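Local atomic coordinates of putative capsid protein of prophage (Escherichia coli CFT073, PDB entry 3BQW), a protein that probably serves as the major capsid protein of an Escherichia coli prophage, the building block of the viral shell. Residues 84-89 with 330-335; 293-298 with 311-316; 177-182 with 215-220. One frame throughout, in Å; residues are numbered along the deposited sequence.

Overall arrangement
Interactions 1 and 2 share one mixed sheet on the same side of the chain's centre, their centres about 7 Å apart. Strand 327-338 joins them: residues 84-89 line one edge of it, while strands 292-295 and 314-319 pair along the other. Interaction 3 lies on the opposite side of the centre, about 42 Å from interaction 1 and 44 Å from interaction 2 between centres, where helix 211-218 meets a loop. Along the chain interaction 3 closes before interaction 2 opens, and both fall between the two halves of interaction 1. Two separated sheet regions and the long helix 113-146 are consistent with an HK97-like coat protein, having peripheral and axial domains.

Interaction 1: 84-89 with 330-335; sequences PGYMKP and QTHSAP
Tyr-86 sets its CG anti to the backbone N (chi1 -160°), which brings its ring to His-332, while the backbone of Lys-88 puts CB almost exactly over the centre of one imidazole face, 3.9 Å from the centroid of the His-332 ring, a CH-pi contact. With CG in the crowded position between backbone N and carbonyl carbon (chi1 55°), the lysine chain then runs alongside, bringing CD to His-332 NE2. The phenol of Tyr-86 and the imidazole meet rim to rim, planes 72° apart, neither lying over the other's face. The phenol OH is held by the backbone N of Met-299.

The backbones run antiparallel. Met-87 N donates to Ser-333 O over 2.8 Å, nearly along the carbonyl axis, and Ser-333 N returns to Met-87 O at 2.9 Å, from above the carbonyl plane. This hydrogen-bonded pair is a single beta bridge, through which the loop ahead of strand 90-92 is laid along the edge of strand 327-338; on that strand's other edge, His-332 and Ala-334 bond to Tyr-314 and Gly-296. Beyond the bridge, Thr-331 N donates a further hydrogen bond to Pro-89 O at 3.2 Å. Gln-330 reaches back with an extended chain, its NE2 giving a rather bent bond to Lys-88 O at 3.1 Å, and a water links that same NE2 to Lys-88 NZ.

At the other end, the methyl of Ala-334 is packed by two partners: its CB is 3.8 Å from CG of Pro-84 and 3.8 Å from CD1 of Tyr-86. No direct hydrogen bond joins Gly-85 to Pro-335; two waters bridge instead, one between Gly-85 N and Pro-335 O, the other between the carbonyl oxygens of both residues.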
# COMPACT_ATOMS: atom_id res chain seq x y z
N PRO A 84 -0.01 -12.52 -9.71
CA PRO A 84 0.56 -11.62 -8.70
C PRO A 84 2.08 -11.78 -8.49
O PRO A 84 2.64 -12.81 -8.79
CB PRO A 84 -0.21 -11.99 -7.45
CG PRO A 84 -0.49 -13.46 -7.64
CD PRO A 84 -0.82 -13.59 -9.10
N GLY A 85 2.73 -10.73 -7.99
CA GLY A 85 4.11 -10.81 -7.57
C GLY A 85 4.18 -11.61 -6.28
O GLY A 85 3.63 -11.20 -5.26
N TYR A 86 4.83 -12.77 -6.32
CA TYR A 86 4.96 -13.62 -5.16
C TYR A 86 6.09 -13.14 -4.28
O TYR A 86 7.20 -12.90 -4.75
CB TYR A 86 5.20 -15.07 -5.58
CG TYR A 86 4.88 -16.06 -4.50
CD1 TYR A 86 3.60 -16.57 -4.38
CD2 TYR A 86 5.88 -16.52 -3.63
CE1 TYR A 86 3.31 -17.49 -3.42
CE2 TYR A 86 5.59 -17.45 -2.65
CZ TYR A 86 4.30 -17.94 -2.55
OH TYR A 86 3.94 -18.88 -1.60
N MET A 87 5.78 -13.00 -3.00
CA MET A 87 6.72 -12.52 -2.00
C MET A 87 6.94 -13.58 -0.92
O MET A 87 6.00 -14.30 -0.50
CB MET A 87 6.18 -11.23 -1.36
CG MET A 87 5.83 -10.08 -2.30
SD MET A 87 5.28 -8.58 -1.37
CE MET A 87 6.88 -8.12 -0.84
N LYS A 88 8.19 -13.66 -0.46
CA LYS A 88 8.54 -14.53 0.67
C LYS A 88 9.80 -14.07 1.41
O LYS A 88 10.76 -14.81 1.54
CB LYS A 88 8.63 -16.00 0.24
CG LYS A 88 9.55 -16.30 -0.92
CD LYS A 88 9.50 -17.80 -1.16
CE LYS A 88 10.40 -18.25 -2.30
NZ LYS A 88 11.82 -17.88 -2.07
N PRO A 89 9.77 -12.84 1.95
CA PRO A 89 10.91 -12.35 2.69
C PRO A 89 11.16 -13.21 3.91
O PRO A 89 10.20 -13.69 4.56
CB PRO A 89 10.47 -10.94 3.10
CG PRO A 89 9.01 -10.96 3.08
CD PRO A 89 8.68 -11.86 1.93
N GLN A 330 9.95 -16.78 7.84
CA GLN A 330 9.63 -16.32 6.50
C GLN A 330 8.12 -16.25 6.34
O GLN A 330 7.39 -17.10 6.85
CB GLN A 330 10.20 -17.31 5.50
CG GLN A 330 9.93 -17.01 4.06
CD GLN A 330 10.48 -18.07 3.17
OE1 GLN A 330 10.08 -19.23 3.28
NE2 GLN A 330 11.42 -17.71 2.30
N THR A 331 7.65 -15.24 5.62
CA THR A 331 6.23 -15.05 5.37
C THR A 331 5.95 -14.96 3.85
O THR A 331 6.44 -14.06 3.16
CB THR A 331 5.72 -13.78 6.08
OG1 THR A 331 6.14 -13.81 7.45
CG2 THR A 331 4.19 -13.68 6.00
N HIS A 332 5.14 -15.90 3.37
CA HIS A 332 4.66 -15.94 1.99
C HIS A 332 3.41 -15.08 1.81
O HIS A 332 2.53 -15.07 2.65
CB HIS A 332 4.31 -17.39 1.60
CG HIS A 332 5.51 -18.27 1.47
ND1 HIS A 332 6.36 -18.54 2.51
CD2 HIS A 332 6.00 -18.94 0.40
CE1 HIS A 332 7.32 -19.35 2.11
NE2 HIS A 332 7.13 -19.59 0.82
N SER A 333 3.36 -14.38 0.69
CA SER A 333 2.18 -13.58 0.28
C SER A 333 2.24 -13.23 -1.22
O SER A 333 3.32 -13.02 -1.76
CB SER A 333 2.10 -12.28 1.09
OG SER A 333 0.82 -11.68 0.98
N ALA A 334 1.07 -13.15 -1.86
CA ALA A 334 0.97 -12.83 -3.29
C ALA A 334 -0.14 -11.82 -3.53
O ALA A 334 -1.12 -12.12 -4.19
CB ALA A 334 0.74 -14.12 -4.13
N PRO A 335 0.02 -10.60 -3.00
CA PRO A 335 -0.97 -9.54 -3.10
C PRO A 335 -0.91 -8.73 -4.38
O PRO A 335 0.18 -8.51 -4.95
CB PRO A 335 -0.62 -8.64 -1.92
CG PRO A 335 0.87 -8.76 -1.81
CD PRO A 335 1.20 -10.17 -2.21
O HOH W 1 1.45 -8.24 -7.46
O HOH W 2 3.04 -8.75 -4.69
O HOH W 3 12.77 -19.70 0.24

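Interaction 2: 293-298 with 311-316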
# COMPACT_ATOMS: atom_id res chain seq x y z
N VAL A 293 -7.45 -5.68 -2.22
CA VAL A 293 -6.17 -6.34 -2.44
C VAL A 293 -6.53 -7.80 -2.62
O VAL A 293 -7.16 -8.42 -1.76
CB VAL A 293 -5.11 -6.10 -1.30
CG1 VAL A 293 -3.79 -6.82 -1.62
CG2 VAL A 293 -4.84 -4.61 -1.12
N ALA A 294 -6.19 -8.31 -3.80
CA ALA A 294 -6.43 -9.69 -4.15
C ALA A 294 -5.18 -10.47 -3.83
O ALA A 294 -4.06 -10.02 -4.11
CB ALA A 294 -6.78 -9.81 -5.65
N TYR A 295 -5.36 -11.64 -3.24
CA TYR A 295 -4.22 -12.51 -2.89
C TYR A 295 -4.28 -13.82 -3.68
O TYR A 295 -5.29 -14.53 -3.64
CB TYR A 295 -4.23 -12.80 -1.39
CG TYR A 295 -3.95 -11.57 -0.56
CD1 TYR A 295 -2.67 -11.33 -0.04
CD2 TYR A 295 -4.96 -10.63 -0.30
CE1 TYR A 295 -2.41 -10.16 0.71
CE2 TYR A 295 -4.70 -9.50 0.46
CZ TYR A 295 -3.43 -9.27 0.96
OH TYR A 295 -3.18 -8.13 1.70
N GLY A 296 -3.21 -14.12 -4.41
CA GLY A 296 -3.12 -15.39 -5.08
C GLY A 296 -2.84 -16.44 -4.03
O GLY A 296 -2.44 -16.11 -2.92
N ALA A 297 -3.05 -17.69 -4.40
CA ALA A 297 -2.75 -18.83 -3.50
C ALA A 297 -1.29 -18.88 -3.05
O ALA A 297 -0.37 -18.58 -3.82
CB ALA A 297 -3.14 -20.18 -4.15
N ILE A 298 -1.11 -19.30 -1.81
CA ILE A 298 0.20 -19.62 -1.28
C ILE A 298 0.70 -20.88 -1.97
O ILE A 298 -0.06 -21.85 -2.13
CB ILE A 298 0.14 -19.83 0.23
CG1 ILE A 298 -0.51 -18.63 0.93
CG2 ILE A 298 1.55 -20.11 0.77
CD1 ILE A 298 0.35 -17.38 0.91
N ASN A 311 -4.80 -17.94 1.62
CA ASN A 311 -4.29 -17.14 2.72
C ASN A 311 -3.66 -15.84 2.24
O ASN A 311 -2.97 -15.84 1.23
CB ASN A 311 -3.20 -17.94 3.46
CG ASN A 311 -3.71 -18.61 4.73
OD1 ASN A 311 -4.36 -17.97 5.56
ND2 ASN A 311 -3.42 -19.90 4.88
N MET A 312 -3.88 -14.74 2.97
CA MET A 312 -3.15 -13.50 2.74
C MET A 312 -1.66 -13.74 2.99
O MET A 312 -0.81 -13.42 2.15
CB MET A 312 -3.65 -12.38 3.65
CG MET A 312 -5.15 -11.99 3.49
SD MET A 312 -5.57 -10.54 4.48
CE MET A 312 -5.36 -11.22 6.11
N PHE A 313 -1.38 -14.35 4.14
CA PHE A 313 -0.02 -14.58 4.64
C PHE A 313 0.14 -16.01 5.08
O PHE A 313 -0.80 -16.62 5.58
CB PHE A 313 0.28 -13.68 5.86
CG PHE A 313 -0.10 -12.25 5.65
CD1 PHE A 313 0.53 -11.50 4.66
CD2 PHE A 313 -1.08 -11.65 6.43
CE1 PHE A 313 0.18 -10.16 4.44
CE2 PHE A 313 -1.44 -10.33 6.23
CZ PHE A 313 -0.82 -9.57 5.24
N TYR A 314 1.34 -16.53 4.91
CA TYR A 314 1.68 -17.85 5.38
C TYR A 314 3.10 -17.81 5.96
O TYR A 314 4.08 -17.80 5.22
CB TYR A 314 1.58 -18.87 4.26
CG TYR A 314 1.72 -20.27 4.73
CD1 TYR A 314 0.60 -20.99 5.15
CD2 TYR A 314 2.97 -20.89 4.76
CE1 TYR A 314 0.74 -22.29 5.61
CE2 TYR A 314 3.10 -22.17 5.19
CZ TYR A 314 1.99 -22.87 5.61
OH TYR A 314 2.14 -24.15 6.04
N PRO A 315 3.20 -17.77 7.29
CA PRO A 315 4.46 -17.72 8.00
C PRO A 315 5.05 -19.10 8.26
O PRO A 315 4.31 -20.07 8.45
CB PRO A 315 4.08 -17.00 9.30
CG PRO A 315 2.70 -17.51 9.58
CD PRO A 315 2.06 -17.72 8.22
N LYS A 316 6.37 -19.18 8.21
CA LYS A 316 7.09 -20.43 8.43
C LYS A 316 8.26 -20.13 9.32
O LYS A 316 8.89 -19.10 9.16
CB LYS A 316 7.67 -21.00 7.12
CG LYS A 316 6.67 -21.32 6.03
CD LYS A 316 7.37 -21.74 4.70
CE LYS A 316 8.02 -23.14 4.77
NZ LYS A 316 7.06 -24.23 5.13
O HOH W 4 -1.26 -14.67 -0.92
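One face of the Tyr-295 ring carries Met-312, whose CG stands over the middle of the ring at 3.9 Å from its centroid, while a water lies in plane at the ring's edge. The same methionine also meets the Phe-313 ring: Met-312 CB is 3.8 Å above that ring's plane, displaced toward the rim. Met-312 thus touches both aromatics with successive carbons of its chain. With chi1 near -61° its CG is anti to the carbonyl carbon, and a further bend at chi3 (-67°) turns the methyl end. SD lies 4.7 Å from the Tyr-295 centroid and 29° off the ring normal, an oblique Met-aromatic contact. Even the backbone comes down on the tyrosine, Met-312 CA being 3.6 Å from Tyr-295 CD1.

Ile-298 makes the second apolar patch with both of its branches. CG2 meets the side chain of Tyr-314 at its base, 3.7 Å from CB of Tyr-314, and CG1 crosses obliquely over Asn-311, 3.8 Å from CB of that residue. The amide of Asn-311 turns elsewhere, its ND2 donating to Ala-308 O. Ala-303 of the short helix 301-305 packs against both Ile-298 and Tyr-314.

A water joins the segments, 2.7 Å from Gly-296 O and 3.0 Å from Asn-311 O, so the two carbonyls share one solvent molecule. Met-312 O accepts from Ser-333 OG of strand 327-338, whose Pro-335 also packs on Tyr-295. The contact belongs to a mixed beta sheet, at the point where strand 292-295 and its following turn leave the edge of 327-338 and the lead-in to 314-319 takes that edge up, with no direct hydrogen bond between 293-298 and 311-316.

Interaction 3: 177-182 with 215-220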
# COMPACT_ATOMS: atom_id res chain seq x y z
N LYS A 177 -1.47 26.45 -15.84
CA LYS A 177 -1.23 27.43 -14.80
C LYS A 177 -0.43 26.84 -13.64
O LYS A 177 -0.87 25.92 -12.97
CB LYS A 177 -2.60 27.93 -14.31
CG LYS A 177 -2.58 29.01 -13.25
CD LYS A 177 -4.00 29.57 -12.96
CE LYS A 177 -4.59 30.31 -14.16
NZ LYS A 177 -5.75 31.17 -13.75
N LYS A 178 0.78 27.35 -13.44
CA LYS A 178 1.63 26.93 -12.32
C LYS A 178 1.33 27.73 -11.04
O LYS A 178 1.29 28.95 -11.04
CB LYS A 178 3.10 27.12 -12.67
CG LYS A 178 3.59 26.37 -13.87
CD LYS A 178 5.11 26.37 -13.87
CE LYS A 178 5.69 25.90 -15.20
NZ LYS A 178 7.18 26.08 -15.22
N TRP A 179 1.19 27.03 -9.92
CA TRP A 179 0.96 27.68 -8.63
C TRP A 179 2.13 28.55 -8.18
O TRP A 179 1.93 29.59 -7.56
CB TRP A 179 0.64 26.65 -7.54
CG TRP A 179 -0.79 26.28 -7.46
CD1 TRP A 179 -1.83 26.88 -8.10
CD2 TRP A 179 -1.38 25.27 -6.63
NE1 TRP A 179 -3.01 26.28 -7.78
CE2 TRP A 179 -2.77 25.30 -6.86
CE3 TRP A 179 -0.85 24.33 -5.73
CZ2 TRP A 179 -3.64 24.43 -6.22
CZ3 TRP A 179 -1.73 23.46 -5.11
CH2 TRP A 179 -3.10 23.51 -5.36
N SER A 180 3.34 28.12 -8.50
CA SER A 180 4.54 28.84 -8.11
C SER A 180 4.55 30.26 -8.71
O SER A 180 5.14 31.17 -8.15
CB SER A 180 5.77 28.05 -8.55
OG SER A 180 5.81 27.97 -9.97
N GLU A 181 3.83 30.44 -9.82
CA GLU A 181 3.78 31.69 -10.55
C GLU A 181 2.56 32.53 -10.22
O GLU A 181 2.36 33.58 -10.82
CB GLU A 181 3.79 31.39 -12.07
CG GLU A 181 5.12 30.81 -12.56
CD GLU A 181 5.14 30.50 -14.05
OE1 GLU A 181 4.10 30.69 -14.73
OE2 GLU A 181 6.20 30.03 -14.55
N GLN A 182 1.73 32.08 -9.28
CA GLN A 182 0.53 32.85 -8.96
C GLN A 182 0.78 33.84 -7.84
O GLN A 182 1.74 33.71 -7.08
CB GLN A 182 -0.64 31.93 -8.62
CG GLN A 182 -0.98 30.93 -9.72
CD GLN A 182 -1.11 31.58 -11.08
OE1 GLN A 182 -1.79 32.59 -11.22
NE2 GLN A 182 -0.44 31.02 -12.08
N ARG A 215 2.69 22.72 1.37
CA ARG A 215 3.46 23.97 1.55
C ARG A 215 2.95 25.11 0.64
O ARG A 215 2.68 26.24 1.08
CB ARG A 215 4.96 23.68 1.31
CG ARG A 215 5.92 24.81 1.63
CD ARG A 215 7.34 24.60 1.04
NE ARG A 215 7.41 24.73 -0.43
CZ ARG A 215 7.27 25.88 -1.11
NH1 ARG A 215 7.05 27.03 -0.48
NH2 ARG A 215 7.34 25.89 -2.44
N THR A 216 2.83 24.80 -0.65
CA THR A 216 2.39 25.76 -1.65
C THR A 216 0.93 26.19 -1.47
O THR A 216 0.62 27.38 -1.43
CB THR A 216 2.56 25.16 -3.05
OG1 THR A 216 3.92 24.74 -3.20
CG2 THR A 216 2.18 26.18 -4.16
N LEU A 217 0.03 25.21 -1.35
CA LEU A 217 -1.38 25.47 -1.11
C LEU A 217 -1.59 26.38 0.08
O LEU A 217 -2.37 27.32 0.03
CB LEU A 217 -2.14 24.16 -0.93
CG LEU A 217 -3.68 24.27 -0.75
CD1 LEU A 217 -4.35 25.12 -1.86
CD2 LEU A 217 -4.30 22.88 -0.69
N ARG A 218 -0.85 26.11 1.15
CA ARG A 218 -0.84 26.90 2.39
C ARG A 218 -0.40 28.34 2.20
O ARG A 218 -0.85 29.24 2.91
CB ARG A 218 0.14 26.20 3.36
CG ARG A 218 -0.17 26.27 4.80
CD ARG A 218 0.80 25.35 5.58
NE ARG A 218 2.20 25.78 5.41
CZ ARG A 218 3.24 24.96 5.37
NH1 ARG A 218 3.09 23.66 5.48
NH2 ARG A 218 4.46 25.45 5.20
N SER A 219 0.52 28.57 1.27
CA SER A 219 1.06 29.92 1.03
C SER A 219 0.05 30.88 0.39
O SER A 219 0.31 32.08 0.34
CB SER A 219 2.31 29.85 0.15
OG SER A 219 1.99 29.50 -1.19
N PHE A 220 -1.07 30.37 -0.10
CA PHE A 220 -2.13 31.21 -0.64
C PHE A 220 -3.04 31.73 0.46
O PHE A 220 -3.77 30.96 1.07
CB PHE A 220 -3.00 30.44 -1.64
CG PHE A 220 -2.33 30.14 -2.94
CD1 PHE A 220 -2.20 31.11 -3.92
CD2 PHE A 220 -1.87 28.86 -3.22
CE1 PHE A 220 -1.59 30.83 -5.13
CE2 PHE A 220 -1.27 28.57 -4.43
CZ PHE A 220 -1.12 29.57 -5.38
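Phe-220 directs the edge of its ring at a face of Trp-179, a T-shaped pair with 5.0 Å between the Phe-220 centroid and that of the five-membered indole ring and planes 69° apart. CE2 of Phe-220 makes the closest touch of the two rings, 3.8 Å from Trp-179 CG, above the indole plane but off toward its rim. The neighbouring CZ also reaches the backbone, 3.7 Å from Trp-179 O. In the plane of the phenyl ring, CB of Gln-182 abuts the edge at 3.8 Å from Phe-220 CE1.

The helix supplies two more groups to the tryptophan. The methyl CG2 of Thr-216 lies 3.7 Å from Trp-179 CB, and Leu-217, pointing the same way as the indole, brings CD1 to 4.1 Å from CH2 of the far benzene edge. No hydrogen bond crosses between the segments.

What holds these groups in place lies within each segment and just beyond. Trp-179 NE1 donates to Asp-192 OD2 in helix 190-198, which pins the indole at its polar edge, and Trp-179 O accepts from Gln-182 N and Lys-184 NZ. Gln-182 bends at chi2 and returns its NE2 to Lys-178 O, 2.9 Å away, a straight bond of 160° that closes the turn; Glu-181 N donates to the same oxygen. On the other segment Ser-219 OG meets a lone pair of Thr-216 O at 2.5 Å, and Ser-219 N uses that carbonyl too. Thr-216 OG1 is tied back to Glu-212 O, leaving the methyl to face the tryptophan.

Phe-220 is the N-cap residue of helix 221-226, so the contact seats the corner between two consecutive helices on a loop, in the helix-flanked mixed-sheet region probably corresponding to the axial domain of HK97-like capsid proteins.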